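Local coordinates for protein xyloglucan-specific endo-beta-1,4-glucanase BoGH5A (Bacteroides ovatus, PDB 3ZMR) that cleaves the beta-1,4-glucan backbone of xyloglucan at internal sites, with retention of the anomeric configuration, releasing xyloglucan oligosaccharides, at residues His336-Tyr341 with Ile393-Pro398; Tyr341-Met346 with Lys414-Tyr419; Ala376-Leu381 with Asn430-Leu435. All blocks are in the same frame, centred on the assembly; numbering follows the deposited sequence.

All three contacts lie in the catalytic barrel. Contact 1 joins the neighbouring strands 331-337 and 391-396 at the sugar-binding end and holds Glu-395, the probable nucleophile. Contact 2, about 10 Å away between centres, packs the short helix after the first strand against the helix after the second; Tyr-338 O to Thr-344 OG1 and Asp-339 O to Tyr-419 OH, each 2.6 Å, tie it to contact 1. Both touch the bound glucose. Contact 3 is about 11 Å from contact 1 between centres, linked by Ile-393 N to Val-433 O at 2.8 Å; its Leu-378 side chain lies about 11 Å from that of Glu-395. Contacts 2 and 3 do not touch, their nearest atoms about 8 Å apart.

Contact 1. Residues His336-Tyr341 with Ile393-Pro398; sequences HYYDPY and IGEYGP. With BGC (beta-D-glucopyranose), chain C; GLC (alpha-D-glucopyranose), chain L.
Chi1 (-56°) puts CG of Glu-395 anti to its carbonyl carbon and over the imidazole of His-336, whose CG is likewise anti, and the extended chain carries the carboxylate on beyond it. Glu-395 CG sits 3.8 Å from the centroid of the His-336 ring, over the middle of one face, as a CH-pi contact. The carboxylate stacks on that ring with the planes 23° apart. Tyr-338 is turned differently, its ring 76° from the carboxylate, and its OH donates to the anti lone pair of Glu-395 OE1 at 2.7 Å. Glu-395 OE2 makes a salt bridge with Arg-172 and lies 2.7 Å from O2 of the glucose in either modelled anomer, so both oxygens are held and rotation of the group is restrained. His-336 is fixed in turn through ND1 to Glu-262 and NE2 to Glu-334. Between the strands Tyr-337 N donates to Glu-395 O at 3.0 Å; farther along, a water donates to Tyr-337 O (2.7 Å) and accepts from Gly-397 N (2.8 Å). Adjacent parallel strands ending at a sugar, with Glu-395 the probable nucleophile and Glu-262 the likely proton donor, mark the active site of a retaining family 5 (beta/alpha)8-barrel hydrolase.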
loop_
_atom_site.group_PDB
_atom_site.type_symbol
_atom_site.label_atom_id
_atom_site.label_comp_id
_atom_site.label_asym_id
_atom_site.label_seq_id
_atom_site.Cartn_x
_atom_site.Cartn_y
_atom_site.Cartn_z
ATOM N N HIS A 336 3.611 7.402 -0.849
ATOM C CA HIS A 336 3.276 8.810 -0.772
ATOM C C HIS A 336 4.540 9.596 -1.034
ATOM O O HIS A 336 5.639 9.077 -0.859
ATOM C CB HIS A 336 2.652 9.153 0.588
ATOM C CG HIS A 336 1.373 8.440 0.879
ATOM N ND1 HIS A 336 0.778 8.439 2.118
ATOM C CD2 HIS A 336 0.560 7.719 0.072
ATOM C CE1 HIS A 336 -0.337 7.730 2.058
ATOM N NE2 HIS A 336 -0.480 7.270 0.832
ATOM N N TYR A 337 4.397 10.860 -1.417
ATOM C CA TYR A 337 5.590 11.646 -1.814
ATOM C C TYR A 337 5.387 13.104 -1.412
ATOM O O TYR A 337 4.561 13.811 -1.986
ATOM C CB TYR A 337 5.873 11.547 -3.320
ATOM C CG TYR A 337 7.204 12.155 -3.669
ATOM C CD1 TYR A 337 8.397 11.511 -3.352
ATOM C CD2 TYR A 337 7.275 13.418 -4.244
ATOM C CE1 TYR A 337 9.612 12.105 -3.628
ATOM C CE2 TYR A 337 8.480 14.017 -4.538
ATOM C CZ TYR A 337 9.656 13.347 -4.229
ATOM O OH TYR A 337 10.875 13.926 -4.506
ATOM N N TYR A 338 6.177 13.520 -0.438
ATOM C CA TYR A 338 6.122 14.893 0.096
ATOM C C TYR A 338 7.500 15.576 0.170
ATOM O O TYR A 338 7.652 16.602 0.823
ATOM C CB TYR A 338 5.459 14.896 1.463
ATOM C CG TYR A 338 3.967 14.664 1.465
ATOM C CD1 TYR A 338 3.102 15.638 0.998
ATOM C CD2 TYR A 338 3.418 13.483 1.958
ATOM C CE1 TYR A 338 1.730 15.454 1.046
ATOM C CE2 TYR A 338 2.055 13.295 2.011
ATOM C CZ TYR A 338 1.206 14.287 1.568
ATOM O OH TYR A 338 -0.165 14.160 1.646
ATOM N N ASP A 339 8.509 15.030 -0.505
ATOM C CA ASP A 339 9.818 15.659 -0.501
ATOM C C ASP A 339 9.767 16.904 -1.384
ATOM O O ASP A 339 9.160 16.897 -2.448
ATOM C CB ASP A 339 10.916 14.719 -1.054
ATOM C CG ASP A 339 11.112 13.451 -0.224
ATOM O OD1 ASP A 339 10.690 13.403 0.951
ATOM O OD2 ASP A 339 11.741 12.510 -0.777
ATOM N N PRO A 340 10.455 17.988 -0.979
ATOM C CA PRO A 340 11.106 18.175 0.296
ATOM C C PRO A 340 10.115 18.640 1.363
ATOM O O PRO A 340 9.305 19.574 1.140
ATOM C CB PRO A 340 12.131 19.279 0.005
ATOM C CG PRO A 340 11.544 20.078 -1.107
ATOM C CD PRO A 340 10.552 19.183 -1.837
ATOM N N TYR A 341 10.159 17.955 2.494
ATOM C CA TYR A 341 9.215 18.156 3.595
ATOM C C TYR A 341 9.150 19.623 4.078
ATOM O O TYR A 341 8.066 20.133 4.358
ATOM C CB TYR A 341 9.614 17.249 4.763
ATOM C CG TYR A 341 8.815 17.465 6.008
ATOM C CD1 TYR A 341 7.558 16.907 6.164
ATOM C CD2 TYR A 341 9.334 18.226 7.061
ATOM C CE1 TYR A 341 6.825 17.105 7.324
ATOM C CE2 TYR A 341 8.614 18.416 8.234
ATOM C CZ TYR A 341 7.363 17.862 8.354
ATOM O OH TYR A 341 6.636 18.070 9.506
ATOM N N ILE A 393 0.974 6.958 -6.491
ATOM C CA ILE A 393 1.458 7.960 -5.540
ATOM C C ILE A 393 0.189 8.499 -4.892
ATOM O O ILE A 393 -0.497 9.399 -5.398
ATOM C CB ILE A 393 2.332 9.055 -6.204
ATOM C CG1 ILE A 393 3.561 8.414 -6.888
ATOM C CG2 ILE A 393 2.734 10.162 -5.220
ATOM C CD1 ILE A 393 4.468 7.615 -5.972
ATOM N N GLY A 394 -0.156 7.870 -3.771
ATOM C CA GLY A 394 -1.485 8.045 -3.178
ATOM C C GLY A 394 -1.752 9.407 -2.580
ATOM O O GLY A 394 -2.920 9.789 -2.422
ATOM N N GLU A 395 -0.663 10.109 -2.244
ATOM C CA GLU A 395 -0.708 11.481 -1.788
ATOM C C GLU A 395 0.551 12.207 -2.240
ATOM O O GLU A 395 1.642 11.667 -2.134
ATOM C CB GLU A 395 -0.775 11.583 -0.259
ATOM C CG GLU A 395 -1.913 10.855 0.411
ATOM C CD GLU A 395 -1.889 10.960 1.923
ATOM O OE1 GLU A 395 -1.187 11.849 2.469
ATOM O OE2 GLU A 395 -2.570 10.114 2.582
ATOM N N TYR A 396 0.366 13.435 -2.716
ATOM C CA TYR A 396 1.449 14.404 -2.905
ATOM C C TYR A 396 0.792 15.781 -2.790
ATOM O O TYR A 396 -0.417 15.923 -2.985
ATOM C CB TYR A 396 2.203 14.234 -4.261
ATOM C CG TYR A 396 1.390 14.735 -5.396
ATOM C CD1 TYR A 396 0.363 13.972 -5.958
ATOM C CD2 TYR A 396 1.590 16.027 -5.922
ATOM C CE1 TYR A 396 -0.443 14.475 -6.971
ATOM C CE2 TYR A 396 0.767 16.547 -6.890
ATOM C CZ TYR A 396 -0.240 15.778 -7.433
ATOM O OH TYR A 396 -1.085 16.293 -8.420
ATOM N N GLY A 397 1.601 16.812 -2.580
ATOM C CA GLY A 397 1.143 18.191 -2.716
ATOM C C GLY A 397 1.623 19.098 -1.600
ATOM O O GLY A 397 1.843 18.666 -0.471
ATOM N N PRO A 398 1.827 20.384 -1.937
ATOM C CA PRO A 398 2.264 21.349 -0.944
ATOM C C PRO A 398 1.111 22.109 -0.285
ATOM O O PRO A 398 0.089 22.423 -0.936
ATOM C CB PRO A 398 3.094 22.314 -1.789
ATOM C CG PRO A 398 2.367 22.342 -3.097
ATOM C CD PRO A 398 1.776 20.984 -3.289
HETATM C C2 BGC C . -1.026 10.943 5.767
HETATM C C3 BGC C . -2.018 12.118 5.761
HETATM C C4 BGC C . -1.365 13.431 6.181
HETATM C C5 BGC C . -0.146 13.572 5.258
HETATM C C6 BGC C . 0.569 14.890 5.502
HETATM C C1 BGC C . 0.340 11.185 5.108
HETATM O O2 BGC C . -1.640 9.818 5.141
HETATM O O3 BGC C . -3.105 11.804 6.656
HETATM O O4 BGC C . -2.330 14.519 6.099
HETATM O O5 BGC C . 0.790 12.495 5.462
HETATM O O6 BGC C . 0.751 15.015 6.923
HETATM C C1 GLC L . 0.115 11.583 4.918
HETATM C C2 GLC L . -1.113 11.128 5.698
HETATM C C3 GLC L . -2.178 12.223 5.773
HETATM C C4 GLC L . -1.496 13.480 6.322
HETATM C C5 GLC L . -0.196 13.773 5.558
HETATM C C6 GLC L . 0.537 15.026 6.028
HETATM O O2 GLC L . -1.595 9.942 5.122
HETATM O O3 GLC L . -3.330 11.799 6.536
HETATM O O4 GLC L . -2.411 14.524 6.136
HETATM O O5 GLC L . 0.672 12.664 5.618
HETATM O O6 GLC L . 0.054 16.101 5.246
HETATM O O HOH W 1 4.375 16.427 -2.404
#

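Contact 2. Residues Tyr341-Met346 with Lys414-Tyr419; sequences YDFTIM and KSRNDY. With GLC (alpha-D-glucopyranose), chain L.
Helix 406-429, one of the barrel's outer helices, meets the short helix 341-344 chiefly through Tyr-419 and Phe-343. The two rings form an edge-to-face pair, the edge of Phe-343 toward the face of Tyr-419, with centroids 5.4 Å apart and planes at 60°. Both side chains have CG anti to the backbone N (chi1 173° for Phe-343, 175° for Tyr-419), and they slide past each other in opposite directions. Phe-343 CE2 lies 3.7 Å from Tyr-419 CG, near the root of the tyrosine ring, while Phe-343 CD2 stands over the face, offset toward the rim. The far end of the phenylalanine reaches the helix itself: Phe-343 CE1 lies 4.0 Å from Ser-415 CB, and the amide N of Arg-416 lies near the ring plane, 4.0 Å from Phe-343 CZ.

Helix 406-429 is the connection of a beta-alpha-beta crossover between the parallel neighbours 391-396 and 433-436, whereas helix 341-344 belongs to the excursion after strand 331-337. Thr-344 crosses Tyr-419 at about a right angle, its CG2 3.5 Å from the tyrosine OH, and its OG1 bonds to Tyr-338 O. Tyr-419 OH is itself bonded to Asp-339 O. An alanine in place of Tyr-419 would probably leave Asp-339 O without this partner, the edge of Phe-343 without the ring face it meets, and Thr-344 CG2 without the CZ and OH it packs on. Arg-416 turns its guanidinium to Pro-398 O, Thr-399 O and Ser-458 OG. The carbonyl of Tyr-341, at the start of the short helix, accepts from Ile-345 N and Met-346 N. Just beyond the helix, Ile-345 CD1 touches the glucose, 3.8 Å from C6 of the alpha anomer.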
loop_
_atom_site.group_PDB
_atom_site.type_symbol
_atom_site.label_atom_id
_atom_site.label_comp_id
_atom_site.label_asym_id
_atom_site.label_seq_id
_atom_site.Cartn_x
_atom_site.Cartn_y
_atom_site.Cartn_z
ATOM N N TYR A 341 10.159 17.955 2.494
ATOM C CA TYR A 341 9.215 18.156 3.595
ATOM C C TYR A 341 9.150 19.623 4.078
ATOM O O TYR A 341 8.066 20.133 4.358
ATOM C CB TYR A 341 9.614 17.249 4.763
ATOM C CG TYR A 341 8.815 17.465 6.008
ATOM C CD1 TYR A 341 7.558 16.907 6.164
ATOM C CD2 TYR A 341 9.334 18.226 7.061
ATOM C CE1 TYR A 341 6.825 17.105 7.324
ATOM C CE2 TYR A 341 8.614 18.416 8.234
ATOM C CZ TYR A 341 7.363 17.862 8.354
ATOM O OH TYR A 341 6.636 18.070 9.506
ATOM N N ASP A 342 10.295 20.295 4.131
ATOM C CA ASP A 342 10.327 21.671 4.628
ATOM C C ASP A 342 9.643 22.695 3.706
ATOM O O ASP A 342 9.305 23.785 4.150
ATOM C CB ASP A 342 11.731 22.120 5.090
ATOM C CG ASP A 342 12.752 22.148 4.000
ATOM O OD1 ASP A 342 12.460 21.775 2.843
ATOM O OD2 ASP A 342 13.881 22.592 4.303
ATOM N N PHE A 343 9.419 22.309 2.462
ATOM C CA PHE A 343 8.596 23.072 1.537
ATOM C C PHE A 343 7.118 22.630 1.567
ATOM O O PHE A 343 6.205 23.438 1.755
ATOM C CB PHE A 343 9.150 22.969 0.105
ATOM C CG PHE A 343 8.258 23.582 -0.940
ATOM C CD1 PHE A 343 8.093 24.951 -1.038
ATOM C CD2 PHE A 343 7.563 22.773 -1.824
ATOM C CE1 PHE A 343 7.262 25.487 -1.991
ATOM C CE2 PHE A 343 6.730 23.306 -2.788
ATOM C CZ PHE A 343 6.572 24.664 -2.868
ATOM N N THR A 344 6.886 21.331 1.424
ATOM C CA THR A 344 5.524 20.848 1.194
ATOM C C THR A 344 4.598 20.961 2.403
ATOM O O THR A 344 3.514 21.522 2.281
ATOM C CB THR A 344 5.486 19.405 0.701
ATOM O OG1 THR A 344 6.138 18.565 1.659
ATOM C CG2 THR A 344 6.132 19.289 -0.690
ATOM N N ILE A 345 4.986 20.372 3.534
ATOM C CA ILE A 345 4.050 20.149 4.639
ATOM C C ILE A 345 4.585 20.486 6.041
ATOM O O ILE A 345 3.862 20.372 7.033
ATOM C CB ILE A 345 3.448 18.725 4.606
ATOM C CG1 ILE A 345 4.526 17.677 4.697
ATOM C CG2 ILE A 345 2.587 18.495 3.349
ATOM C CD1 ILE A 345 3.940 16.293 4.950
ATOM N N MET A 346 5.818 20.973 6.125
ATOM C CA MET A 346 6.345 21.416 7.441
ATOM C C MET A 346 5.437 22.543 7.956
ATOM O O MET A 346 5.035 23.421 7.172
ATOM C CB MET A 346 7.759 21.928 7.311
ATOM C CG MET A 346 8.307 22.610 8.566
ATOM S SD MET A 346 10.033 23.096 8.398
ATOM C CE MET A 346 10.831 21.529 8.713
ATOM N N LYS A 414 3.625 30.672 -6.995
ATOM C CA LYS A 414 4.280 30.180 -8.210
ATOM C C LYS A 414 5.034 28.888 -7.934
ATOM O O LYS A 414 4.925 27.922 -8.704
ATOM C CB LYS A 414 5.239 31.229 -8.808
ATOM C CG LYS A 414 5.999 30.736 -10.043
ATOM C CD LYS A 414 6.916 31.784 -10.665
ATOM C CE LYS A 414 7.248 31.424 -12.111
ATOM N NZ LYS A 414 8.021 30.159 -12.198
ATOM N N SER A 415 5.771 28.855 -6.840
ATOM C CA SER A 415 6.571 27.702 -6.455
ATOM C C SER A 415 5.666 26.481 -6.295
ATOM O O SER A 415 6.041 25.386 -6.703
ATOM C CB SER A 415 7.275 27.974 -5.129
ATOM O OG SER A 415 8.406 28.834 -5.308
ATOM N N ARG A 416 4.535 26.643 -5.623
ATOM C CA ARG A 416 3.598 25.512 -5.432
ATOM C C ARG A 416 3.217 24.939 -6.780
ATOM O O ARG A 416 3.199 23.706 -6.997
ATOM C CB ARG A 416 2.306 25.876 -4.709
ATOM C CG ARG A 416 2.497 26.353 -3.294
ATOM C CD ARG A 416 1.134 26.676 -2.710
ATOM N NE ARG A 416 0.322 25.471 -2.488
ATOM C CZ ARG A 416 -0.684 25.065 -3.265
ATOM N NH1 ARG A 416 -1.088 25.758 -4.326
ATOM N NH2 ARG A 416 -1.289 23.909 -2.956
ATOM N N ASN A 417 2.832 25.799 -7.705
ATOM C CA ASN A 417 2.368 25.337 -9.021
ATOM C C ASN A 417 3.481 24.750 -9.891
ATOM O O ASN A 417 3.276 23.753 -10.593
ATOM C CB ASN A 417 1.565 26.434 -9.707
ATOM C CG ASN A 417 0.260 26.685 -8.997
ATOM O OD1 ASN A 417 -0.329 25.754 -8.398
ATOM N ND2 ASN A 417 -0.190 27.925 -9.004
ATOM N N ASP A 418 4.684 25.294 -9.782
ATOM C CA ASP A 418 5.866 24.741 -10.468
ATOM C C ASP A 418 6.129 23.321 -9.928
ATOM O O ASP A 418 6.401 22.381 -10.680
ATOM C CB ASP A 418 7.103 25.639 -10.254
ATOM C CG ASP A 418 7.029 26.946 -11.019
ATOM O OD1 ASP A 418 6.139 27.118 -11.912
ATOM O OD2 ASP A 418 7.893 27.800 -10.716
ATOM N N TYR A 419 6.062 23.189 -8.610
ATOM C CA TYR A 419 6.315 21.924 -7.914
ATOM C C TYR A 419 5.268 20.853 -8.311
ATOM O O TYR A 419 5.599 19.730 -8.667
ATOM C CB TYR A 419 6.290 22.134 -6.378
ATOM C CG TYR A 419 6.413 20.855 -5.594
ATOM C CD1 TYR A 419 7.649 20.328 -5.292
ATOM C CD2 TYR A 419 5.285 20.178 -5.171
ATOM C CE1 TYR A 419 7.785 19.145 -4.610
ATOM C CE2 TYR A 419 5.400 19.007 -4.431
ATOM C CZ TYR A 419 6.650 18.490 -4.148
ATOM O OH TYR A 419 6.770 17.275 -3.470
HETATM C C1 GLC L . 0.115 11.583 4.918
HETATM C C2 GLC L . -1.113 11.128 5.698
HETATM C C3 GLC L . -2.178 12.223 5.773
HETATM C C4 GLC L . -1.496 13.480 6.322
HETATM C C5 GLC L . -0.196 13.773 5.558
HETATM C C6 GLC L . 0.537 15.026 6.028
HETATM O O2 GLC L . -1.595 9.942 5.122
HETATM O O3 GLC L . -3.330 11.799 6.536
HETATM O O4 GLC L . -2.411 14.524 6.136
HETATM O O5 GLC L . 0.672 12.664 5.618
HETATM O O6 GLC L . 0.054 16.101 5.246
#

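Contact 3. Residues Ala376-Leu381 with Asn430-Leu435; sequences ATLSSL and NKLVPL
Asn-430 ND2 is held by Thr-426 O, with a weak second bond to Glu-375 OE1, and the Asn-430 amide lies against Ser-379. Asn-430 CG is anti to its carbonyl carbon (chi1 -77°), directed at helix 371-379. Asn-430 OD1 lies 3.3 Å from Ser-379 CA and 3.6 Å from Ser-379 CB; no hydrogen bond spans the two segments, and Ser-379 OG bonds instead to Glu-375 O. The apolar half of the contact rests on Leu-432, which sends its methyls toward Leu-378 and Leu-381. Leu-432 CD1 lies 3.8 Å from Leu-381 CD1, the two leucines crossing at about a right angle, and 4.1 Å from Leu-378 CB. Leu-432 CD2 is 4.1 Å from Leu-381 CB. Leu-378 also packs on Cys-427 and Leu-381 on Ile-393. Within 376-381, Ser-380 OG donates to Thr-377 O at 2.6 Å, with a C=O...O angle of 139°. Across the contact Lys-431, with positive phi, is the C-prime residue of a Schellman motif ending helix 406-429, and its turn delivers Leu-432 to the contact. This is the alpha-to-beta turn between helix 406-429 and strand 433-436, packed against helix 371-379 on the outside of the (beta/alpha)8 barrel.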
loop_
_atom_site.group_PDB
_atom_site.type_symbol
_atom_site.label_atom_id
_atom_site.label_comp_id
_atom_site.label_asym_id
_atom_site.label_seq_id
_atom_site.Cartn_x
_atom_site.Cartn_y
_atom_site.Cartn_z
ATOM N N ALA A 376 15.130 11.502 -9.438
ATOM C CA ALA A 376 15.846 10.310 -8.960
ATOM C C ALA A 376 14.942 9.434 -8.107
ATOM O O ALA A 376 14.903 8.206 -8.246
ATOM C CB ALA A 376 17.084 10.701 -8.173
ATOM N N THR A 377 14.227 10.047 -7.176
ATOM C CA THR A 377 13.401 9.237 -6.277
ATOM C C THR A 377 12.214 8.584 -7.004
ATOM O O THR A 377 11.974 7.363 -6.896
ATOM C CB THR A 377 12.882 10.084 -5.113
ATOM O OG1 THR A 377 14.015 10.544 -4.357
ATOM C CG2 THR A 377 11.891 9.268 -4.237
ATOM N N LEU A 378 11.491 9.354 -7.796
ATOM C CA LEU A 378 10.313 8.797 -8.460
ATOM C C LEU A 378 10.708 7.778 -9.548
ATOM O O LEU A 378 10.049 6.740 -9.707
ATOM C CB LEU A 378 9.400 9.889 -8.997
ATOM C CG LEU A 378 8.698 10.737 -7.917
ATOM C CD1 LEU A 378 7.868 11.841 -8.575
ATOM C CD2 LEU A 378 7.853 9.846 -6.985
ATOM N N SER A 379 11.828 8.003 -10.243
ATOM C CA SER A 379 12.311 7.045 -11.251
ATOM C C SER A 379 12.801 5.731 -10.639
ATOM O O SER A 379 12.814 4.701 -11.320
ATOM C CB SER A 379 13.375 7.662 -12.145
ATOM O OG SER A 379 14.603 7.793 -11.514
ATOM N N SER A 380 13.194 5.739 -9.362
ATOM C CA SER A 380 13.634 4.516 -8.674
ATOM C C SER A 380 12.504 3.460 -8.582
ATOM O O SER A 380 12.748 2.279 -8.420
ATOM C CB SER A 380 14.245 4.825 -7.283
ATOM O OG SER A 380 13.244 5.127 -6.317
ATOM N N LEU A 381 11.273 3.913 -8.730
ATOM C CA LEU A 381 10.089 3.035 -8.774
ATOM C C LEU A 381 9.935 2.245 -10.070
ATOM O O LEU A 381 9.070 1.371 -10.171
ATOM C CB LEU A 381 8.819 3.840 -8.488
ATOM C CG LEU A 381 8.748 4.390 -7.045
ATOM C CD1 LEU A 381 7.686 5.485 -7.000
ATOM C CD2 LEU A 381 8.430 3.247 -6.094
ATOM N N ASN A 430 7.143 8.226 -15.561
ATOM C CA ASN A 430 7.484 6.983 -14.882
ATOM C C ASN A 430 6.308 6.011 -14.738
ATOM O O ASN A 430 6.432 4.973 -14.060
ATOM C CB ASN A 430 8.135 7.304 -13.541
ATOM C CG ASN A 430 9.565 7.736 -13.720
ATOM O OD1 ASN A 430 10.414 6.901 -14.007
ATOM N ND2 ASN A 430 9.835 9.034 -13.599
ATOM N N LYS A 431 5.195 6.346 -15.367
ATOM C CA LYS A 431 3.976 5.518 -15.393
ATOM C C LYS A 431 3.335 5.347 -14.009
ATOM O O LYS A 431 2.664 4.355 -13.759
ATOM C CB LYS A 431 4.242 4.161 -16.078
ATOM C CG LYS A 431 4.809 4.300 -17.505
ATOM C CD LYS A 431 4.811 2.953 -18.216
ATOM C CE LYS A 431 5.288 3.029 -19.660
ATOM N NZ LYS A 431 6.618 3.680 -19.738
ATOM N N LEU A 432 3.556 6.320 -13.123
ATOM C CA LEU A 432 2.972 6.357 -11.772
ATOM C C LEU A 432 1.679 7.164 -11.802
ATOM O O LEU A 432 1.541 8.121 -12.582
ATOM C CB LEU A 432 3.942 7.017 -10.781
ATOM C CG LEU A 432 5.416 6.649 -10.924
ATOM C CD1 LEU A 432 6.219 7.471 -9.935
ATOM C CD2 LEU A 432 5.662 5.156 -10.746
ATOM N N VAL A 433 0.722 6.788 -10.964
ATOM C CA VAL A 433 -0.558 7.482 -10.889
ATOM C C VAL A 433 -0.570 8.483 -9.727
ATOM O O VAL A 433 -0.521 8.060 -8.579
ATOM C CB VAL A 433 -1.730 6.490 -10.656
ATOM C CG1 VAL A 433 -3.062 7.206 -10.557
ATOM C CG2 VAL A 433 -1.762 5.429 -11.758
ATOM N N PRO A 434 -0.631 9.792 -10.028
ATOM C CA PRO A 434 -0.478 10.789 -8.956
ATOM C C PRO A 434 -1.816 11.276 -8.402
ATOM O O PRO A 434 -2.650 11.745 -9.179
ATOM C CB PRO A 434 0.244 11.926 -9.665
ATOM C CG PRO A 434 -0.312 11.890 -11.038
ATOM C CD PRO A 434 -0.516 10.423 -11.357
ATOM N N LEU A 435 -2.009 11.169 -7.092
ATOM C CA LEU A 435 -3.233 11.633 -6.405
ATOM C C LEU A 435 -2.912 12.775 -5.419
ATOM O O LEU A 435 -2.184 12.608 -4.459
ATOM C CB LEU A 435 -3.929 10.485 -5.671
ATOM C CG LEU A 435 -4.116 9.173 -6.422
ATOM C CD1 LEU A 435 -4.860 8.193 -5.530
ATOM C CD2 LEU A 435 -4.854 9.410 -7.705
#